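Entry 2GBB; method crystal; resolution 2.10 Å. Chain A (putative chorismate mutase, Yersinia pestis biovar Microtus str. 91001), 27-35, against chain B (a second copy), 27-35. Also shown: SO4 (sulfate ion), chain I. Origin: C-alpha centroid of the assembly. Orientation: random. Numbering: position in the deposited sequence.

Chain A (27-35) NHLPIEDRI
Chain B (27-35) NHLPIEDRI

A loop that meets its own copy across a near-twofold relation tends to place one residue opposite itself and to repeat every other contact twice, though rarely identically. Residues 27–35 of this putative chorismate mutase illustrate the principle. The end-to-end directions, CA 28 to CA 34, lie 163° apart, so the stretches run nearly antiparallel, and the register centres on Pro30(A) and Pro30(B), whose CA atoms are 5.4 Å apart.

The backbones are closely similar. His28 has positive phi in both copies (56/39 in A, 51/50 in B); in chain A it closes a Schellman motif after the preceding helix. Leu29 (-95/146 and -95/143) and Pro30 (-62/149 and -70/156) are extended, Ile31 turns back to helical values (-66/-42 and -70/-45), and Glu32 (-89/124 and -85/126) extends again. Asp33 (-142/97 and -130/97), with chi1 t, caps a backbone N just past the stretch through its side chain, and the helix begins at Arg34.

Apolar contact across the interface is confined to the centre, where Pro30(A) CB lies 3.9 Å from Pro30(B) CB. The rings differ in pucker, C-gamma endo in A and exo in B. Leu29 directs its CA-to-CB bond away from the partner in both copies.

Polar side chains flank this centre without a hydrogen bond between the stretches. Glu32 (chi1 and chi2 t in both chains) has its CA-to-CB bond toward the partner stretch, and its OE2 contacts His28, chi1 m, of the other chain. Glu32(A) OE2 approaches His28(B) CD2 at 3.1 Å, at the ring edge near its plane, where the polarised C–H suits a carboxylate oxygen; Glu32(B) OE2 lies 3.4 Å from His28(A) CB. The histidines also differ in chi2, 167° in A and 85° in B. Arg34(A) (m, t, t, chi4 -153°) sets NH2 over one face of the His28(B) ring, 2.7 Å from NE2, too poorly angled for a hydrogen bond. Arg34(B) (m, t, chi3 126°, chi4 -111°) instead brings NE to 3.5 Å from His28(A) ND1, again at a poor angle. Within chain A, Arg34(A) NE forms a salt bridge to Glu32(A) OE2 at 3.4 Å, with a weak hydrogen bond.

Backbone amides supply the hydrogen bonding through a shared anion. A sulfate, probably from the crystallisation liquor, accepts from Ile31(A) N at O4 (2.9 Å) and from Ile31(B) N at O3 (2.7 Å), with a weak bond from Ile31(B) N to O1 (3.2 Å). Two amides from different chains converge on one ion, and the sulfate links the stretches.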

# COMPACT_ATOMS: atom_id res chain seq x y z
N ASN A 27 -4.66 -7.32 -11.94
CA ASN A 27 -4.52 -6.69 -13.26
C ASN A 27 -3.32 -5.78 -13.34
O ASN A 27 -3.14 -5.10 -14.33
CB ASN A 27 -5.83 -5.95 -13.61
CG ASN A 27 -6.89 -6.90 -13.94
OD1 ASN A 27 -6.80 -7.56 -14.98
ND2 ASN A 27 -7.90 -7.05 -13.05
N HIS A 28 -2.52 -5.77 -12.25
CA HIS A 28 -1.35 -4.88 -12.14
C HIS A 28 -1.75 -3.41 -12.34
O HIS A 28 -1.03 -2.65 -13.01
CB HIS A 28 -0.26 -5.27 -13.15
CG HIS A 28 0.25 -6.67 -12.97
ND1 HIS A 28 1.03 -7.31 -13.91
CD2 HIS A 28 0.10 -7.55 -11.95
CE1 HIS A 28 1.32 -8.53 -13.49
NE2 HIS A 28 0.77 -8.69 -12.30
N LEU A 29 -2.91 -3.01 -11.79
CA LEU A 29 -3.35 -1.63 -11.93
C LEU A 29 -2.95 -0.78 -10.73
O LEU A 29 -2.93 -1.29 -9.58
CB LEU A 29 -4.86 -1.52 -12.14
CG LEU A 29 -5.42 -2.06 -13.46
CD1 LEU A 29 -6.89 -2.37 -13.32
CD2 LEU A 29 -5.15 -1.18 -14.60
N PRO A 30 -2.64 0.51 -10.96
CA PRO A 30 -2.35 1.41 -9.85
C PRO A 30 -3.58 1.54 -8.91
O PRO A 30 -4.73 1.47 -9.36
CB PRO A 30 -2.07 2.77 -10.50
CG PRO A 30 -2.32 2.59 -12.01
CD PRO A 30 -2.53 1.13 -12.29
N ILE A 31 -3.32 1.74 -7.62
CA ILE A 31 -4.39 1.96 -6.64
C ILE A 31 -5.12 3.27 -6.91
O ILE A 31 -6.38 3.31 -6.83
CB ILE A 31 -3.86 1.97 -5.21
CG1 ILE A 31 -3.43 0.53 -4.82
CG2 ILE A 31 -4.93 2.60 -4.22
CD1 ILE A 31 -4.42 -0.60 -5.39
N GLU A 32 -4.34 4.31 -7.24
CA GLU A 32 -4.89 5.64 -7.48
C GLU A 32 -5.31 5.83 -8.93
O GLU A 32 -4.53 5.64 -9.87
CB GLU A 32 -3.90 6.73 -7.10
CG GLU A 32 -4.54 8.15 -7.13
CD GLU A 32 -3.57 9.21 -6.60
OE1 GLU A 32 -3.32 9.24 -5.36
OE2 GLU A 32 -3.06 9.99 -7.42
N ASP A 33 -6.56 6.20 -9.12
CA ASP A 33 -7.12 6.35 -10.46
C ASP A 33 -8.05 7.56 -10.34
O ASP A 33 -9.18 7.42 -9.86
CB ASP A 33 -7.87 5.08 -10.86
CG ASP A 33 -8.72 5.26 -12.15
OD1 ASP A 33 -8.68 6.34 -12.74
OD2 ASP A 33 -9.46 4.34 -12.54
N ARG A 34 -7.54 8.73 -10.74
CA ARG A 34 -8.20 10.02 -10.58
C ARG A 34 -9.44 10.18 -11.40
O ARG A 34 -10.37 10.89 -10.99
CB ARG A 34 -7.25 11.17 -10.92
CG ARG A 34 -6.26 11.40 -9.77
CD ARG A 34 -5.17 12.42 -10.08
NE ARG A 34 -4.55 12.76 -8.79
CZ ARG A 34 -3.95 13.91 -8.49
NH1 ARG A 34 -3.79 14.87 -9.40
NH2 ARG A 34 -3.50 14.10 -7.27
N ILE A 35 -9.48 9.50 -12.54
CA ILE A 35 -10.70 9.49 -13.32
C ILE A 35 -11.82 8.89 -12.52
O ILE A 35 -12.92 9.47 -12.43
CB ILE A 35 -10.51 8.74 -14.66
CG1 ILE A 35 -9.36 9.37 -15.49
CG2 ILE A 35 -11.87 8.74 -15.49
CD1 ILE A 35 -9.45 10.92 -15.70
N ASN B 27 4.47 12.95 -7.43
CA ASN B 27 4.22 12.99 -8.87
C ASN B 27 3.11 12.09 -9.34
O ASN B 27 2.85 11.95 -10.52
CB ASN B 27 5.53 12.76 -9.64
CG ASN B 27 6.47 13.92 -9.46
OD1 ASN B 27 6.19 15.00 -9.96
ND2 ASN B 27 7.54 13.74 -8.69
N HIS B 28 2.41 11.54 -8.36
CA HIS B 28 1.32 10.59 -8.57
C HIS B 28 1.71 9.46 -9.49
O HIS B 28 0.97 9.13 -10.43
CB HIS B 28 0.04 11.35 -8.98
CG HIS B 28 -0.29 12.45 -8.01
ND1 HIS B 28 0.15 13.73 -7.93
CD2 HIS B 28 -1.04 12.23 -6.87
CE1 HIS B 28 -0.39 14.28 -6.79
NE2 HIS B 28 -1.11 13.35 -6.17
N LEU B 29 2.88 8.84 -9.19
CA LEU B 29 3.38 7.72 -10.00
C LEU B 29 2.94 6.42 -9.36
O LEU B 29 2.87 6.35 -8.15
CB LEU B 29 4.91 7.79 -10.21
CG LEU B 29 5.47 9.02 -10.94
CD1 LEU B 29 7.03 9.20 -10.77
CD2 LEU B 29 5.12 8.87 -12.39
N PRO B 30 2.60 5.40 -10.16
CA PRO B 30 2.24 4.17 -9.49
C PRO B 30 3.52 3.55 -8.85
O PRO B 30 4.64 3.85 -9.31
CB PRO B 30 1.79 3.25 -10.63
CG PRO B 30 1.56 4.08 -11.75
CD PRO B 30 2.50 5.27 -11.62
N ILE B 31 3.35 2.74 -7.82
CA ILE B 31 4.48 2.11 -7.11
C ILE B 31 5.09 1.10 -8.06
O ILE B 31 6.30 1.05 -8.24
CB ILE B 31 4.01 1.45 -5.80
CG1 ILE B 31 3.66 2.55 -4.78
CG2 ILE B 31 4.98 0.35 -5.32
CD1 ILE B 31 4.64 3.75 -4.85
N GLU B 32 4.23 0.33 -8.70
CA GLU B 32 4.75 -0.70 -9.54
C GLU B 32 5.07 -0.14 -10.93
O GLU B 32 4.19 0.45 -11.58
CB GLU B 32 3.78 -1.87 -9.64
CG GLU B 32 4.27 -2.94 -10.58
CD GLU B 32 3.32 -4.08 -10.68
OE1 GLU B 32 3.40 -5.00 -9.84
OE2 GLU B 32 2.50 -4.05 -11.61
N ASP B 33 6.32 -0.35 -11.35
CA ASP B 33 6.86 0.14 -12.63
C ASP B 33 7.49 -1.07 -13.31
O ASP B 33 8.62 -1.44 -12.99
CB ASP B 33 7.91 1.23 -12.33
CG ASP B 33 8.52 1.88 -13.62
OD1 ASP B 33 8.57 1.19 -14.68
OD2 ASP B 33 8.98 3.08 -13.56
N ARG B 34 6.77 -1.71 -14.22
CA ARG B 34 7.27 -2.96 -14.78
C ARG B 34 8.57 -2.82 -15.55
O ARG B 34 9.39 -3.69 -15.42
CB ARG B 34 6.21 -3.76 -15.54
CG ARG B 34 5.41 -4.60 -14.56
CD ARG B 34 4.23 -5.31 -15.20
NE ARG B 34 4.28 -6.75 -14.93
CZ ARG B 34 4.52 -7.69 -15.85
NH1 ARG B 34 4.71 -7.36 -17.13
NH2 ARG B 34 4.57 -8.97 -15.48
N ILE B 35 8.74 -1.73 -16.32
CA ILE B 35 9.95 -1.58 -17.07
C ILE B 35 11.11 -1.32 -16.13
O ILE B 35 12.22 -1.85 -16.35
CB ILE B 35 9.84 -0.60 -18.30
CG1 ILE B 35 10.38 0.79 -18.04
CG2 ILE B 35 8.41 -0.55 -18.89
CD1 ILE B 35 11.81 0.95 -18.42
S SO4 I . 0.06 2.19 -6.91
O1 SO4 I . 0.51 3.54 -6.67
O2 SO4 I . -0.45 2.01 -8.22
O3 SO4 I . 1.22 1.43 -6.69
O4 SO4 I . -0.98 1.87 -5.99